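Meta cleavage compound hydrolase (Janthinobacterium, PDB 1J1I) hydrolyses a carbon-carbon bond in the meta-cleavage compound formed during carbazole degradation, releasing anthranilate. Local coordinates at residues A[134-139]-A[223-228]. Numbering follows the deposited sequence.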
loop_
_atom_site.group_PDB
_atom_site.type_symbol
_atom_site.label_atom_id
_atom_site.label_comp_id
_atom_site.label_asym_id
_atom_site.label_seq_id
_atom_site.Cartn_x
_atom_site.Cartn_y
_atom_site.Cartn_z
ATOM N N LEU A 134 -13.716 3.462 1.790
ATOM C CA LEU A 134 -13.573 2.781 3.072
ATOM C C LEU A 134 -12.133 2.342 3.340
ATOM O O LEU A 134 -11.466 1.806 2.459
ATOM C CB LEU A 134 -14.467 1.541 3.102
ATOM C CG LEU A 134 -14.360 0.616 4.319
ATOM C CD1 LEU A 134 -14.937 1.304 5.550
ATOM C CD2 LEU A 134 -15.110 -0.679 4.038
ATOM N N VAL A 135 -11.665 2.565 4.561
ATOM C CA VAL A 135 -10.315 2.159 4.949
ATOM C C VAL A 135 -10.451 1.226 6.141
ATOM O O VAL A 135 -10.964 1.619 7.183
ATOM C CB VAL A 135 -9.449 3.372 5.355
ATOM C CG1 VAL A 135 -8.071 2.897 5.839
ATOM C CG2 VAL A 135 -9.301 4.321 4.169
ATOM N N LEU A 136 -10.019 -0.018 5.971
ATOM C CA LEU A 136 -10.096 -1.005 7.032
ATOM C C LEU A 136 -8.678 -1.199 7.550
ATOM O O LEU A 136 -7.786 -1.612 6.814
ATOM C CB LEU A 136 -10.659 -2.317 6.488
ATOM C CG LEU A 136 -12.052 -2.194 5.862
ATOM C CD1 LEU A 136 -12.388 -3.486 5.137
ATOM C CD2 LEU A 136 -13.091 -1.883 6.946
ATOM N N MET A 137 -8.480 -0.888 8.822
ATOM C CA MET A 137 -7.158 -0.971 9.426
ATOM C C MET A 137 -7.179 -1.964 10.578
ATOM O O MET A 137 -7.747 -1.680 11.634
ATOM C CB MET A 137 -6.765 0.423 9.922
ATOM C CG MET A 137 -5.338 0.568 10.401
ATOM S SD MET A 137 -5.250 1.523 11.918
ATOM C CE MET A 137 -6.312 2.952 11.542
ATOM N N GLY A 138 -6.557 -3.124 10.374
ATOM C CA GLY A 138 -6.544 -4.144 11.409
ATOM C C GLY A 138 -7.985 -4.384 11.806
ATOM O O GLY A 138 -8.297 -4.734 12.949
ATOM N N SER A 139 -8.865 -4.200 10.829
ATOM C CA SER A 139 -10.300 -4.337 11.025
ATOM C C SER A 139 -10.834 -5.698 11.432
ATOM O O SER A 139 -10.404 -6.739 10.935
ATOM C CB SER A 139 -11.043 -3.898 9.761
ATOM O OG SER A 139 -12.441 -4.073 9.920
ATOM N N VAL A 223 -17.638 -0.323 -2.544
ATOM C CA VAL A 223 -16.945 0.965 -2.592
ATOM C C VAL A 223 -15.429 0.746 -2.621
ATOM O O VAL A 223 -14.948 -0.305 -2.197
ATOM C CB VAL A 223 -17.313 1.804 -1.343
ATOM C CG1 VAL A 223 -16.315 2.910 -1.122
ATOM C CG2 VAL A 223 -18.703 2.395 -1.515
ATOM N N PRO A 224 -14.660 1.717 -3.158
ATOM C CA PRO A 224 -13.207 1.511 -3.165
ATOM C C PRO A 224 -12.765 1.367 -1.714
ATOM O O PRO A 224 -13.172 2.149 -0.841
ATOM C CB PRO A 224 -12.668 2.783 -3.827
ATOM C CG PRO A 224 -13.785 3.788 -3.643
ATOM C CD PRO A 224 -15.008 2.953 -3.877
ATOM N N THR A 225 -11.932 0.369 -1.462
ATOM C CA THR A 225 -11.484 0.081 -0.115
ATOM C C THR A 225 -9.975 -0.067 -0.001
ATOM O O THR A 225 -9.318 -0.553 -0.920
ATOM C CB THR A 225 -12.145 -1.225 0.382
ATOM O OG1 THR A 225 -13.569 -1.065 0.377
ATOM C CG2 THR A 225 -11.668 -1.581 1.786
ATOM N N LEU A 226 -9.438 0.365 1.134
ATOM C CA LEU A 226 -8.011 0.248 1.408
ATOM C C LEU A 226 -7.900 -0.622 2.659
ATOM O O LEU A 226 -8.390 -0.248 3.725
ATOM C CB LEU A 226 -7.398 1.624 1.688
ATOM C CG LEU A 226 -5.921 1.893 1.367
ATOM C CD1 LEU A 226 -5.315 2.748 2.475
ATOM C CD2 LEU A 226 -5.153 0.603 1.210
ATOM N N VAL A 227 -7.289 -1.794 2.519
ATOM C CA VAL A 227 -7.107 -2.698 3.650
ATOM C C VAL A 227 -5.693 -2.448 4.177
ATOM O O VAL A 227 -4.709 -2.775 3.506
ATOM C CB VAL A 227 -7.244 -4.184 3.221
ATOM C CG1 VAL A 227 -7.063 -5.100 4.421
ATOM C CG2 VAL A 227 -8.612 -4.420 2.579
ATOM N N VAL A 228 -5.601 -1.839 5.357
ATOM C CA VAL A 228 -4.307 -1.539 5.978
ATOM C C VAL A 228 -4.046 -2.602 7.030
ATOM O O VAL A 228 -4.930 -2.915 7.829
ATOM C CB VAL A 228 -4.308 -0.146 6.645
ATOM C CG1 VAL A 228 -2.953 0.125 7.291
ATOM C CG2 VAL A 228 -4.626 0.926 5.612
#
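Leu134 and Leu136 join Leu226 and Val228 through backbone hydrogen bonds of a parallel sheet, five in all, the first from Leu134 N to Pro224 O and the last from Gly138 N to Val228 O. The shortest runs from Val228 N to Leu136 O (2.6 Å). Pro224, lacking an N-H, gives only its carbonyl, which suits the strand's entry. CA-H groups also approach the carbonyls, as Thr225 CA does Leu134 O at 3.1 Å.

On one face, beta-branched Val135 and Val228, well suited to extended backbone, meet obliquely, Val135 CG1 meeting Val228 CG2 at 4.0 Å. Met137 CG, anti to its backbone N (chi1 -172°), lies beside Val228 CG1 at 3.9 Å before the flexible thioether bends away.

On the other face, Thr225 CG2 touches Leu136 CD1 at 3.9 Å, while its OG1 donates to Val223 O (3.0 Å) from above the carbonyl plane. A valine in place of Thr225 would probably leave Val223 O without this hydroxyl partner.

Gly138, at positive phi, turns the chain close to Asp233 and His261, the probable acid and base of the triad. In this alpha/beta-hydrolase sheet the pair lies between strands 108-113 and 251-256; helix 268-281 packs on Val135 and Val228, helix 238-247 on Val227.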